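Phosphatidylinositol-specific phospholipase C1 (Streptomyces antibioticus, PDB 3H4X) belongs to the calcium-dependent phosphoinositide phospholipase C family and folds as a parallel beta/alpha barrel. Local coordinates at residues D103-L108 with R150-D155; A113-H118 with G187-E192. All blocks are in the same frame, centred on the assembly; numbering follows the deposited sequence.

Interaction 1. Residues D103-L108 with R150-D155; sequences DFAGCL and RQKLGD. With EOH (ethanol), chain K.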
ATOM      1  N   ASP A 103       3.002 -18.057   1.057  1.00 10.04           N
ATOM      2  CA  ASP A 103       3.915 -16.924   0.985  1.00  9.95           C
ATOM      3  C   ASP A 103       3.400 -15.817   0.063  1.00  9.34           C
ATOM      4  O   ASP A 103       2.239 -15.822  -0.347  1.00  9.24           O
ATOM      5  CB  ASP A 103       5.296 -17.398   0.522  1.00 10.72           C
ATOM      6  CG  ASP A 103       5.275 -17.993  -0.878  1.00 12.11           C
ATOM      7  OD1 ASP A 103       4.205 -17.999  -1.524  1.00 13.19           O
ATOM      8  OD2 ASP A 103       6.339 -18.463  -1.333  1.00 15.89           O
ATOM      9  N   PHE A 104       4.269 -14.866  -0.260  1.00  9.05           N
ATOM     10  CA  PHE A 104       3.866 -13.716  -1.067  1.00  8.65           C
ATOM     11  C   PHE A 104       3.398 -14.157  -2.453  1.00  8.48           C
ATOM     12  O   PHE A 104       2.390 -13.660  -2.964  1.00  8.47           O
ATOM     13  CB  PHE A 104       5.013 -12.708  -1.157  1.00  9.02           C
ATOM     14  CG  PHE A 104       4.669 -11.433  -1.888  1.00  9.17           C
ATOM     15  CD1 PHE A 104       3.443 -10.805  -1.714  1.00  9.59           C
ATOM     16  CD2 PHE A 104       5.604 -10.839  -2.720  1.00  9.56           C
ATOM     17  CE1 PHE A 104       3.149  -9.619  -2.378  1.00 10.59           C
ATOM     18  CE2 PHE A 104       5.315  -9.658  -3.383  1.00 10.27           C
ATOM     19  CZ  PHE A 104       4.087  -9.050  -3.209  1.00 10.91           C
ATOM     20  N   ALA A 105       4.121 -15.092  -3.063  1.00  8.60           N
ATOM     21  CA  ALA A 105       3.692 -15.630  -4.348  1.00  8.82           C
ATOM     22  C   ALA A 105       2.284 -16.221  -4.254  1.00  8.90           C
ATOM     23  O   ALA A 105       1.487 -16.092  -5.185  1.00  9.21           O
ATOM     24  CB  ALA A 105       4.686 -16.664  -4.864  1.00  9.45           C
ATOM     25  N   GLY A 106       1.981 -16.869  -3.131  1.00  9.07           N
ATOM     26  CA  GLY A 106       0.649 -17.422  -2.910  1.00  9.31           C
ATOM     27  C   GLY A 106      -0.411 -16.341  -2.794  1.00  9.12           C
ATOM     28  O   GLY A 106      -1.514 -16.474  -3.329  1.00  9.38           O
ATOM     29  N   CYS A 107      -0.080 -15.266  -2.089  1.00  8.82           N
ATOM     30  CA  CYS A 107      -0.974 -14.125  -1.987  1.00  9.12           C
ATOM     31  C   CYS A 107      -1.277 -13.547  -3.368  1.00  8.59           C
ATOM     32  O   CYS A 107      -2.430 -13.280  -3.711  1.00  8.39           O
ATOM     33  CB  CYS A 107      -0.343 -13.054  -1.101  1.00  9.41           C
ATOM     34  SG  CYS A 107      -1.339 -11.576  -0.923  1.00 13.33           S
ATOM     35  N   LEU A 108      -0.230 -13.346  -4.158  1.00  8.02           N
ATOM     36  CA  LEU A 108      -0.377 -12.809  -5.501  1.00  7.89           C
ATOM     37  C   LEU A 108      -1.227 -13.722  -6.378  1.00  7.98           C
ATOM     38  O   LEU A 108      -2.009 -13.248  -7.203  1.00  8.07           O
ATOM     39  CB  LEU A 108       0.996 -12.572  -6.130  1.00  7.95           C
ATOM     40  CG  LEU A 108       1.832 -11.459  -5.496  1.00  7.80           C
ATOM     41  CD1 LEU A 108       3.266 -11.551  -5.994  1.00  8.52           C
ATOM     42  CD2 LEU A 108       1.232 -10.086  -5.784  1.00  8.94           C
ATOM     43  N   ARG A 150       5.068  -8.803 -11.824  1.00  8.10           N
ATOM     44  CA  ARG A 150       4.790  -8.853 -13.263  1.00  8.64           C
ATOM     45  C   ARG A 150       4.328 -10.247 -13.672  1.00  8.62           C
ATOM     46  O   ARG A 150       3.375 -10.395 -14.430  1.00  8.84           O
ATOM     47  CB  ARG A 150       6.018  -8.463 -14.098  1.00  9.22           C
ATOM     48  CG  ARG A 150       6.382  -6.987 -14.056  1.00 10.04           C
ATOM     49  CD  ARG A 150       7.293  -6.569 -15.219  1.00 11.02           C
ATOM     50  NE  ARG A 150       8.456  -7.442 -15.371  1.00 11.15           N
ATOM     51  CZ  ARG A 150       9.594  -7.309 -14.693  1.00 10.41           C
ATOM     52  NH1 ARG A 150       9.738  -6.333 -13.801  1.00 10.40           N
ATOM     53  NH2 ARG A 150      10.590  -8.159 -14.903  1.00 11.30           N
ATOM     54  N   GLN A 151       5.011 -11.269 -13.171  1.00  8.54           N
ATOM     55  CA  GLN A 151       4.685 -12.648 -13.516  1.00  8.88           C
ATOM     56  C   GLN A 151       3.277 -13.025 -13.065  1.00  8.64           C
ATOM     57  O   GLN A 151       2.525 -13.660 -13.803  1.00  9.04           O
ATOM     58  CB  GLN A 151       5.713 -13.601 -12.902  1.00  9.37           C
ATOM     59  CG  GLN A 151       5.552 -15.057 -13.315  1.00 11.29           C
ATOM     60  CD  GLN A 151       4.735 -15.871 -12.335  1.00 13.24           C
ATOM     61  OE1 GLN A 151       4.879 -15.735 -11.120  1.00 14.54           O
ATOM     62  NE2 GLN A 151       3.880 -16.747 -12.862  1.00 14.43           N
ATOM     63  N   LYS A 152       2.918 -12.630 -11.849  1.00  8.23           N
ATOM     64  CA  LYS A 152       1.641 -13.036 -11.273  1.00  8.52           C
ATOM     65  C   LYS A 152       0.452 -12.213 -11.758  1.00  8.69           C
ATOM     66  O   LYS A 152      -0.637 -12.749 -11.959  1.00  8.70           O
ATOM     67  CB  LYS A 152       1.705 -12.981  -9.748  1.00  8.70           C
ATOM     68  CG  LYS A 152       2.627 -14.018  -9.132  1.00 10.09           C
ATOM     69  CD  LYS A 152       2.035 -15.413  -9.198  1.00 12.64           C
ATOM     70  CE  LYS A 152       2.892 -16.397  -8.416  1.00 14.29           C
ATOM     71  NZ  LYS A 152       2.282 -17.751  -8.381  1.00 16.60           N
ATOM     72  N   LEU A 153       0.658 -10.910 -11.922  1.00  8.76           N
ATOM     73  CA  LEU A 153      -0.456  -9.984 -12.145  1.00  9.55           C
ATOM     74  C   LEU A 153      -0.428  -9.264 -13.491  1.00 10.30           C
ATOM     75  O   LEU A 153      -1.458  -8.784 -13.961  1.00 10.59           O
ATOM     76  CB  LEU A 153      -0.513  -8.943 -11.027  1.00  9.22           C
ATOM     77  CG  LEU A 153      -0.903  -9.483  -9.655  1.00  9.77           C
ATOM     78  CD1 LEU A 153      -0.850  -8.375  -8.618  1.00  9.75           C
ATOM     79  CD2 LEU A 153      -2.292 -10.103  -9.715  1.00 11.75           C
ATOM     80  N   GLY A 154       0.751  -9.162 -14.092  1.00 11.13           N
ATOM     81  CA  GLY A 154       0.884  -8.545 -15.406  1.00 11.90           C
ATOM     82  C   GLY A 154       0.136  -7.234 -15.549  1.00 12.26           C
ATOM     83  O   GLY A 154       0.381  -6.280 -14.806  1.00 12.51           O
ATOM     84  N   ASP A 155      -0.784  -7.198 -16.512  1.00 12.81           N
ATOM     85  CA  ASP A 155      -1.467  -5.971 -16.913  1.00 13.25           C
ATOM     86  C   ASP A 155      -2.433  -5.418 -15.870  1.00 12.38           C
ATOM     87  O   ASP A 155      -2.974  -4.327 -16.043  1.00 12.84           O
ATOM     88  CB  ASP A 155      -2.200  -6.182 -18.248  1.00 14.19           C
ATOM     89  CG  ASP A 155      -3.390  -7.129 -18.131  1.00 16.51           C
ATOM     90  OD1 ASP A 155      -3.633  -7.679 -17.036  1.00 19.38           O
ATOM     91  OD2 ASP A 155      -4.090  -7.323 -19.150  1.00 19.35           O
TER
HETATM   92  C1  EOH K 349       2.092 -19.303  -5.856  1.00 29.61           C
HETATM   93  C2  EOH K 349       0.935 -20.107  -6.438  1.00 29.71           C
HETATM   94  O   EOH K 349       3.282 -19.477  -6.591  1.00 29.68           O
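L108 and K152 join two helices, 104-117 and 142-153, on the outside of a parallel beta/alpha barrel. K152 can be followed from base to tip. K152 CB and K152 CG both lie 3.7 Å from L108 CB. K152 CG is also 4.0 Å from L108 CD1. The two side chains run at about a right angle to each other. At chi2 (-73°) the lysine chain bends, and beyond that it is extended. Its outer carbons therefore run past the carbonyl of A105, with K152 CE 3.5 Å from A105 O. The tip, NZ, hydrogen-bonds to S109 OG. K152 NZ also donates to EOH O of an ethanol molecule, 2.7 Å away. This ethanol probably came from the crystallisation liquor. The ammonium group is thus held by at least two oxygens, while the aliphatic part packs on L108.

Deeper in, L108 turns its other methyl to L153. L108 CD2 and L153 CD1 are 3.9 Å apart, and both leucines also touch F191 of the barrel strand 189-195. L108 CD1 sits over the centre of the F104 ring, 3.8 Å above its plane. At the start of helix 104-117, D103 is the N-cap: D103 OD1 accepts from G106 N at 3.0 Å, the donor approaching the oxygen almost end-on.

Interaction 2. Residues A113-H118 with G187-E192; sequences AWHDAH and GKFLFE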
ATOM      1  N   ALA A 113      -6.364 -14.777  -9.154  1.00  8.95           N
ATOM      2  CA  ALA A 113      -7.557 -15.606  -9.276  1.00  9.22           C
ATOM      3  C   ALA A 113      -8.810 -14.774  -9.025  1.00  9.32           C
ATOM      4  O   ALA A 113      -9.783 -14.834  -9.780  1.00  9.71           O
ATOM      5  CB  ALA A 113      -7.485 -16.765  -8.302  1.00  9.56           C
ATOM      6  N   TRP A 114      -8.770 -13.981  -7.961  1.00  9.19           N
ATOM      7  CA  TRP A 114      -9.893 -13.138  -7.592  1.00  9.32           C
ATOM      8  C   TRP A 114     -10.138 -12.072  -8.661  1.00  9.56           C
ATOM      9  O   TRP A 114     -11.278 -11.807  -9.046  1.00 10.13           O
ATOM     10  CB  TRP A 114      -9.625 -12.503  -6.226  1.00  9.30           C
ATOM     11  CG  TRP A 114     -10.696 -11.589  -5.762  1.00  9.50           C
ATOM     12  CD1 TRP A 114     -11.799 -11.920  -5.030  1.00  9.98           C
ATOM     13  CD2 TRP A 114     -10.771 -10.182  -5.991  1.00 10.20           C
ATOM     14  NE1 TRP A 114     -12.560 -10.802  -4.795  1.00 11.03           N
ATOM     15  CE2 TRP A 114     -11.950  -9.721  -5.373  1.00 10.83           C
ATOM     16  CE3 TRP A 114      -9.956  -9.263  -6.658  1.00 10.65           C
ATOM     17  CZ2 TRP A 114     -12.333  -8.381  -5.406  1.00 11.14           C
ATOM     18  CZ3 TRP A 114     -10.337  -7.936  -6.687  1.00 11.29           C
ATOM     19  CH2 TRP A 114     -11.513  -7.508  -6.064  1.00 11.09           C
ATOM     20  N   HIS A 115      -9.056 -11.469  -9.141  1.00  9.50           N
ATOM     21  CA  HIS A 115      -9.124 -10.462 -10.195  1.00  9.79           C
ATOM     22  C   HIS A 115      -9.832 -10.992 -11.438  1.00 10.29           C
ATOM     23  O   HIS A 115     -10.728 -10.340 -11.981  1.00 10.36           O
ATOM     24  CB  HIS A 115      -7.709  -9.988 -10.541  1.00  9.74           C
ATOM     25  CG  HIS A 115      -7.609  -9.245 -11.836  1.00  9.84           C
ATOM     26  ND1 HIS A 115      -7.867  -7.895 -11.944  1.00 10.33           N
ATOM     27  CD2 HIS A 115      -7.257  -9.661 -13.076  1.00 10.63           C
ATOM     28  CE1 HIS A 115      -7.692  -7.515 -13.198  1.00 10.41           C
ATOM     29  NE2 HIS A 115      -7.321  -8.568 -13.904  1.00 11.17           N
ATOM     30  N   ASP A 116      -9.421 -12.168 -11.896  1.00 11.08           N
ATOM     31  CA  ASP A 116     -10.021 -12.750 -13.092  1.00 12.20           C
ATOM     32  C   ASP A 116     -11.515 -13.027 -12.903  1.00 12.75           C
ATOM     33  O   ASP A 116     -12.284 -12.997 -13.865  1.00 13.47           O
ATOM     34  CB  ASP A 116      -9.276 -14.019 -13.508  1.00 12.83           C
ATOM     35  CG  ASP A 116      -7.886 -13.731 -14.055  1.00 13.91           C
ATOM     36  OD1 ASP A 116      -7.630 -12.584 -14.483  1.00 16.01           O
ATOM     37  OD2 ASP A 116      -7.050 -14.657 -14.061  1.00 15.39           O
ATOM     38  N   ALA A 117     -11.924 -13.274 -11.663  1.00 13.09           N
ATOM     39  CA  ALA A 117     -13.325 -13.568 -11.352  1.00 13.67           C
ATOM     40  C   ALA A 117     -14.173 -12.311 -11.145  1.00 13.79           C
ATOM     41  O   ALA A 117     -15.402 -12.386 -11.095  1.00 14.25           O
ATOM     42  CB  ALA A 117     -13.412 -14.464 -10.127  1.00 14.02           C
ATOM     43  N   HIS A 118     -13.517 -11.161 -11.019  1.00 13.68           N
ATOM     44  CA  HIS A 118     -14.214  -9.903 -10.773  1.00 13.87           C
ATOM     45  C   HIS A 118     -13.780  -8.810 -11.744  1.00 13.89           C
ATOM     46  O   HIS A 118     -13.182  -7.811 -11.340  1.00 13.55           O
ATOM     47  CB  HIS A 118     -13.997  -9.440  -9.328  1.00 14.12           C
ATOM     48  CG  HIS A 118     -14.422 -10.446  -8.303  1.00 14.93           C
ATOM     49  ND1 HIS A 118     -15.665 -10.425  -7.708  1.00 16.47           N
ATOM     50  CD2 HIS A 118     -13.769 -11.507  -7.775  1.00 15.00           C
ATOM     51  CE1 HIS A 118     -15.755 -11.427  -6.852  1.00 15.92           C
ATOM     52  NE2 HIS A 118     -14.620 -12.101  -6.876  1.00 16.39           N
ATOM     53  N   GLY A 187     -10.462  -2.660 -12.110  1.00  9.72           N
ATOM     54  CA  GLY A 187      -9.698  -3.850 -12.439  1.00  9.40           C
ATOM     55  C   GLY A 187      -8.196  -3.713 -12.247  1.00  9.01           C
ATOM     56  O   GLY A 187      -7.433  -4.499 -12.804  1.00  9.87           O
ATOM     57  N   LYS A 188      -7.766  -2.729 -11.456  1.00  8.47           N
ATOM     58  CA  LYS A 188      -6.338  -2.523 -11.206  1.00  8.20           C
ATOM     59  C   LYS A 188      -5.940  -2.749  -9.756  1.00  7.68           C
ATOM     60  O   LYS A 188      -6.711  -2.502  -8.825  1.00  8.09           O
ATOM     61  CB  LYS A 188      -5.904  -1.113 -11.618  1.00  8.47           C
ATOM     62  CG  LYS A 188      -6.104  -0.809 -13.091  1.00  9.60           C
ATOM     63  CD  LYS A 188      -5.169  -1.619 -13.975  1.00 11.33           C
ATOM     64  CE  LYS A 188      -5.468  -1.359 -15.449  1.00 13.06           C
ATOM     65  NZ  LYS A 188      -4.529  -2.074 -16.349  1.00 15.10           N
ATOM     66  N   PHE A 189      -4.707  -3.213  -9.592  1.00  7.24           N
ATOM     67  CA  PHE A 189      -4.037  -3.231  -8.305  1.00  7.39           C
ATOM     68  C   PHE A 189      -2.913  -2.217  -8.335  1.00  7.16           C
ATOM     69  O   PHE A 189      -2.244  -2.036  -9.357  1.00  7.25           O
ATOM     70  CB  PHE A 189      -3.417  -4.600  -8.028  1.00  7.53           C
ATOM     71  CG  PHE A 189      -4.419  -5.702  -7.858  1.00  8.32           C
ATOM     72  CD1 PHE A 189      -5.262  -5.738  -6.759  1.00  9.37           C
ATOM     73  CD2 PHE A 189      -4.501  -6.722  -8.787  1.00  9.78           C
ATOM     74  CE1 PHE A 189      -6.182  -6.767  -6.606  1.00 10.13           C
ATOM     75  CE2 PHE A 189      -5.415  -7.750  -8.636  1.00 10.82           C
ATOM     76  CZ  PHE A 189      -6.255  -7.771  -7.546  1.00 10.76           C
ATOM     77  N   LEU A 190      -2.696  -1.572  -7.197  1.00  6.95           N
ATOM     78  CA  LEU A 190      -1.537  -0.727  -7.003  1.00  6.76           C
ATOM     79  C   LEU A 190      -0.796  -1.246  -5.782  1.00  6.43           C
ATOM     80  O   LEU A 190      -1.387  -1.917  -4.930  1.00  7.00           O
ATOM     81  CB  LEU A 190      -1.954   0.732  -6.805  1.00  7.14           C
ATOM     82  CG  LEU A 190      -2.688   1.374  -7.991  1.00  8.65           C
ATOM     83  CD1 LEU A 190      -4.188   1.100  -7.943  1.00 10.23           C
ATOM     84  CD2 LEU A 190      -2.435   2.869  -8.046  1.00 10.11           C
ATOM     85  N   PHE A 191       0.493  -0.942  -5.702  1.00  6.02           N
ATOM     86  CA  PHE A 191       1.305  -1.361  -4.572  1.00  6.16           C
ATOM     87  C   PHE A 191       2.005  -0.164  -3.952  1.00  6.31           C
ATOM     88  O   PHE A 191       2.523   0.696  -4.666  1.00  6.67           O
ATOM     89  CB  PHE A 191       2.356  -2.386  -5.011  1.00  6.38           C
ATOM     90  CG  PHE A 191       1.784  -3.722  -5.371  1.00  6.49           C
ATOM     91  CD1 PHE A 191       1.741  -4.742  -4.438  1.00  7.48           C
ATOM     92  CD2 PHE A 191       1.285  -3.960  -6.639  1.00  7.63           C
ATOM     93  CE1 PHE A 191       1.202  -5.970  -4.755  1.00  8.51           C
ATOM     94  CE2 PHE A 191       0.747  -5.189  -6.962  1.00  8.46           C
ATOM     95  CZ  PHE A 191       0.709  -6.196  -6.017  1.00  8.68           C
ATOM     96  N   GLU A 192       2.014  -0.126  -2.624  1.00  6.26           N
ATOM     97  CA  GLU A 192       2.754   0.858  -1.836  1.00  6.73           C
ATOM     98  C   GLU A 192       3.784   0.104  -1.002  1.00  6.70           C
ATOM     99  O   GLU A 192       3.473  -0.947  -0.447  1.00  7.92           O
ATOM    100  CB  GLU A 192       1.800   1.602  -0.893  1.00  6.86           C
ATOM    101  CG  GLU A 192       2.502   2.491   0.133  1.00  7.79           C
ATOM    102  CD  GLU A 192       1.634   2.856   1.334  1.00  8.23           C
ATOM    103  OE1 GLU A 192       0.454   2.441   1.409  1.00  9.42           O
ATOM    104  OE2 GLU A 192       2.157   3.566   2.224  1.00  8.95           O
TER
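H115 ND1 is hydrogen-bonded to the imidazole of H121, atom NE2, and the same ring meets the backbone of G187. G187 O lies at the edge of the H115 ring, near its plane, 3.1 Å from H115 CE1. The approach brings a carbonyl oxygen to a ring carbon next to H115 ND1, which is itself 3.5 Å from G187 O. G187 has a positive phi (74°) just before strand 189-195 begins. H115 CG is anti to the backbone N, with chi1 at 164°, and this carries the ring out toward G187. The side chain of H115 is also about 3 Å, at the nearest atoms, from a bound acetate ion that probably came from the crystallisation liquor.

F189 reaches the helix with its ring edge. F189 CE2 is 3.7 Å from H115 CB, near the plane of the phenyl ring. The H115 and F189 rings are oblique, with planes at 50° and centroids 5.8 Å apart. On W114 the meeting is rim against rim: F189 CZ lies 4.1 Å from W114 CE3, near both ring planes. W114 NE1 is hydrogen-bonded to D53 OD1. The ring of H121 meets all three aromatic side chains, and F189 also touches M111, L126 and L153. This is the helix-on-strand packing of a beta/alpha barrel, with aromatic and aliphatic side chains meeting in the layer between them.

Interactions 1 and 2 share helix 104-117: its N-terminal part packs on helix 142-153, and its C-terminal end on strand 189-195. Their centres are 10 Å apart, on the same side of the chain's centre. Along the chain their segments alternate, in the order 103-108, 113-118, 150-155, 187-192. Strand 124-130 follows the shared helix and pairs in parallel with strand 189-195. The contacts also touch directly: K188 NZ probably hydrogen-bonds to D155 O, 2.8 Å away. Together they tie two neighbouring outer helices to each other and to the barrel wall.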